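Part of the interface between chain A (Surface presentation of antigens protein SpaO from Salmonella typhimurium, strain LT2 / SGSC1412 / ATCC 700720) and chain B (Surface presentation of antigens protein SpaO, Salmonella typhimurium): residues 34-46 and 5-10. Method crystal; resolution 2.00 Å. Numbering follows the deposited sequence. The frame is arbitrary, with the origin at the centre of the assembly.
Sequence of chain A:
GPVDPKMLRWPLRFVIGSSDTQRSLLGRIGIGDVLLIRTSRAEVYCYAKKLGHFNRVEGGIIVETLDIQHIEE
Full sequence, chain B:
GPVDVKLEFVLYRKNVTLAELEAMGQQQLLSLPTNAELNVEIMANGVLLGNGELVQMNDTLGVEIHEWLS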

# COMPACT_ATOMS: atom_id res chain seq x y z
N VAL A 34 -17.35 -2.56 1.88
CA VAL A 34 -16.23 -2.99 1.05
C VAL A 34 -16.72 -3.91 -0.08
O VAL A 34 -17.58 -4.74 0.14
CB VAL A 34 -15.12 -3.69 1.89
CG1 VAL A 34 -14.19 -4.50 1.01
CG2 VAL A 34 -14.32 -2.66 2.66
N LEU A 35 -16.21 -3.69 -1.29
CA LEU A 35 -16.46 -4.59 -2.41
C LEU A 35 -15.21 -5.38 -2.70
O LEU A 35 -14.19 -4.81 -3.04
CB LEU A 35 -16.87 -3.81 -3.66
CG LEU A 35 -18.12 -2.95 -3.61
CD1 LEU A 35 -18.45 -2.44 -5.01
CD2 LEU A 35 -19.27 -3.74 -3.02
N LEU A 36 -15.28 -6.70 -2.58
CA LEU A 36 -14.15 -7.55 -2.93
C LEU A 36 -13.90 -7.56 -4.44
O LEU A 36 -14.83 -7.50 -5.24
CB LEU A 36 -14.38 -8.98 -2.44
CG LEU A 36 -14.14 -9.33 -0.96
CD1 LEU A 36 -14.97 -8.49 -0.03
CD2 LEU A 36 -14.42 -10.81 -0.71
N ILE A 37 -12.62 -7.59 -4.81
CA ILE A 37 -12.21 -7.79 -6.19
C ILE A 37 -11.92 -9.28 -6.41
O ILE A 37 -10.91 -9.80 -5.95
CB ILE A 37 -10.97 -6.96 -6.52
CG1 ILE A 37 -11.24 -5.48 -6.21
CG2 ILE A 37 -10.57 -7.18 -7.95
CD1 ILE A 37 -10.17 -4.52 -6.68
N ARG A 38 -12.82 -9.96 -7.12
CA ARG A 38 -12.75 -11.41 -7.23
C ARG A 38 -11.80 -11.87 -8.32
O ARG A 38 -11.25 -12.96 -8.25
CB ARG A 38 -14.14 -11.99 -7.48
CG ARG A 38 -15.10 -11.83 -6.32
CD ARG A 38 -14.46 -12.28 -5.01
NE ARG A 38 -14.33 -13.73 -4.88
CZ ARG A 38 -15.11 -14.49 -4.11
NH1 ARG A 38 -16.07 -13.93 -3.39
NH2 ARG A 38 -14.93 -15.80 -4.05
N THR A 39 -11.62 -11.06 -9.35
CA THR A 39 -10.74 -11.40 -10.45
C THR A 39 -9.81 -10.23 -10.68
O THR A 39 -10.27 -9.14 -11.02
CB THR A 39 -11.50 -11.71 -11.76
OG1 THR A 39 -12.49 -12.72 -11.52
CG2 THR A 39 -10.55 -12.20 -12.85
N SER A 40 -8.51 -10.45 -10.49
CA SER A 40 -7.52 -9.40 -10.71
C SER A 40 -7.14 -9.32 -12.18
O SER A 40 -6.72 -10.30 -12.78
CB SER A 40 -6.27 -9.65 -9.87
OG SER A 40 -5.51 -10.69 -10.43
N ARG A 41 -7.30 -8.13 -12.75
CA ARG A 41 -6.95 -7.88 -14.14
C ARG A 41 -5.97 -6.71 -14.18
O ARG A 41 -5.76 -6.05 -13.16
CB ARG A 41 -8.19 -7.58 -14.97
CG ARG A 41 -9.43 -8.37 -14.55
CD ARG A 41 -10.62 -8.10 -15.47
NE ARG A 41 -10.94 -9.26 -16.31
CZ ARG A 41 -12.10 -9.90 -16.31
NH1 ARG A 41 -13.08 -9.50 -15.52
NH2 ARG A 41 -12.29 -10.95 -17.11
N ALA A 42 -5.35 -6.49 -15.33
CA ALA A 42 -4.58 -5.27 -15.59
C ALA A 42 -4.69 -4.97 -17.06
O ALA A 42 -3.73 -5.12 -17.80
CB ALA A 42 -3.13 -5.44 -15.18
N GLU A 43 -5.88 -4.56 -17.48
CA GLU A 43 -6.20 -4.42 -18.90
C GLU A 43 -6.54 -2.99 -19.28
O GLU A 43 -7.12 -2.25 -18.50
CB GLU A 43 -7.37 -5.31 -19.28
CG GLU A 43 -7.26 -6.76 -18.90
CD GLU A 43 -8.62 -7.34 -18.55
OE1 GLU A 43 -9.43 -6.60 -17.93
OE2 GLU A 43 -8.91 -8.50 -18.90
N VAL A 44 -6.19 -2.62 -20.50
CA VAL A 44 -6.63 -1.36 -21.07
C VAL A 44 -7.90 -1.61 -21.87
O VAL A 44 -7.95 -2.48 -22.73
CB VAL A 44 -5.57 -0.71 -21.96
CG1 VAL A 44 -5.95 0.71 -22.25
CG2 VAL A 44 -4.21 -0.77 -21.31
N TYR A 45 -8.94 -0.86 -21.54
CA TYR A 45 -10.21 -0.95 -22.24
C TYR A 45 -10.54 0.37 -22.91
O TYR A 45 -10.25 1.44 -22.39
CB TYR A 45 -11.34 -1.34 -21.27
CG TYR A 45 -11.53 -2.83 -21.09
CD1 TYR A 45 -10.65 -3.57 -20.33
CD2 TYR A 45 -12.61 -3.48 -21.68
CE1 TYR A 45 -10.82 -4.92 -20.16
CE2 TYR A 45 -12.79 -4.85 -21.51
CZ TYR A 45 -11.89 -5.56 -20.74
OH TYR A 45 -12.06 -6.92 -20.56
N CYS A 46 -11.13 0.27 -24.09
CA CYS A 46 -11.83 1.37 -24.72
C CYS A 46 -13.22 0.87 -25.01
O CYS A 46 -13.41 0.04 -25.89
CB CYS A 46 -11.13 1.83 -25.99
SG CYS A 46 -11.78 3.37 -26.65
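Chain B 5-10: VKLEFV

Strands from two chains need not share a hydrogen-bonded sheet to lie against one another; they can pack together chiefly through side chains, and the two SpaO chains illustrate this. Chain B residues 5-10 form a continuous extended strand, with no hydrogen bond to the chain A stretch. It crosses the strand that contains A:Val34 to A:Leu36 at a signed angle of -104°, nearly perpendicular, with the axes 10.0 Å apart at closest approach. The backbones come nearest at A:Ile37 and B:Phe9, whose CA atoms are 7.8 Å apart, a gap that side chains must fill.

B:Phe9 contributes most to filling it. Its CA-to-CB bond points toward chain A, and with chi1 at -61° (m) and chi2 at -87° the ring offers one face to A:Ile37. That isoleucine starts out sideways, but its m, t conformation brings its end nearer: CG1 of A:Ile37 lies 3.8 Å from the B:Phe9 ring centroid, only 7° off the normal, and CD1 of A:Ile37 is 3.9 Å from B:Phe9 CG. A:Leu35 instead meets the ring at its edge, CB to CE1 of B:Phe9 at 4.1 Å. Its own m, t rotamer, matched by that of B:Leu7, brings A:Leu35 CD1 within 3.9 Å of B:Leu7 CD1.

Beyond this apolar cluster the side chains are charged, but no salt bridge or hydrogen bond joins the two stretches. The extended t, t, t chain of B:Lys6, with chi4 at m, places CE 3.2 Å from NH1 of A:Arg41, and the like-charged NZ of B:Lys6 stands 4.2 Å from that same NH1. Each cation has an acid within its own stretch: A:Arg41 NE makes a weak, salt-bridging hydrogen bond to A:Glu43 OE2 at 3.4 Å, while B:Lys6 NZ forms a long salt bridge to B:Glu8 OE2 at 3.9 Å. This same OE2 of B:Glu8 lies over one face of the A:Tyr45 ring, 4.2 Å from CD2.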

# COMPACT_ATOMS: atom_id res chain seq x y z
N VAL B 5 -24.39 -8.64 -13.09
CA VAL B 5 -23.75 -7.50 -13.74
C VAL B 5 -22.26 -7.58 -13.43
O VAL B 5 -21.87 -8.03 -12.35
CB VAL B 5 -24.33 -6.13 -13.27
CG1 VAL B 5 -24.11 -5.91 -11.79
CG2 VAL B 5 -23.73 -4.97 -14.05
N LYS B 6 -21.42 -7.17 -14.38
CA LYS B 6 -19.98 -7.19 -14.16
C LYS B 6 -19.47 -5.83 -13.70
O LYS B 6 -19.49 -4.86 -14.46
CB LYS B 6 -19.28 -7.63 -15.44
CG LYS B 6 -17.79 -7.60 -15.34
CD LYS B 6 -17.18 -8.51 -16.36
CE LYS B 6 -15.75 -8.13 -16.58
NZ LYS B 6 -15.71 -6.88 -17.38
N LEU B 7 -19.03 -5.74 -12.45
CA LEU B 7 -18.43 -4.52 -11.92
C LEU B 7 -16.95 -4.43 -12.25
O LEU B 7 -16.19 -5.36 -11.99
CB LEU B 7 -18.61 -4.42 -10.40
CG LEU B 7 -20.01 -4.14 -9.83
CD1 LEU B 7 -19.93 -3.93 -8.33
CD2 LEU B 7 -20.64 -2.93 -10.48
N GLU B 8 -16.54 -3.31 -12.83
CA GLU B 8 -15.15 -3.05 -13.12
C GLU B 8 -14.53 -2.14 -12.08
O GLU B 8 -15.18 -1.20 -11.61
CB GLU B 8 -14.98 -2.41 -14.49
CG GLU B 8 -15.02 -3.36 -15.66
CD GLU B 8 -14.82 -2.62 -16.96
OE1 GLU B 8 -15.01 -1.38 -16.94
OE2 GLU B 8 -14.48 -3.25 -17.97
N PHE B 9 -13.28 -2.41 -11.73
CA PHE B 9 -12.53 -1.57 -10.81
C PHE B 9 -11.47 -0.84 -11.60
O PHE B 9 -10.54 -1.44 -12.10
CB PHE B 9 -11.96 -2.42 -9.68
CG PHE B 9 -13.02 -3.12 -8.87
CD1 PHE B 9 -13.63 -2.49 -7.79
CD2 PHE B 9 -13.46 -4.39 -9.22
CE1 PHE B 9 -14.62 -3.11 -7.06
CE2 PHE B 9 -14.45 -5.02 -8.49
CZ PHE B 9 -15.03 -4.39 -7.41
N VAL B 10 -11.64 0.46 -11.75
CA VAL B 10 -10.85 1.23 -12.69
C VAL B 10 -9.89 2.16 -11.96
O VAL B 10 -10.31 3.10 -11.29
CB VAL B 10 -11.77 2.03 -13.64
CG1 VAL B 10 -10.95 2.76 -14.69
CG2 VAL B 10 -12.78 1.07 -14.30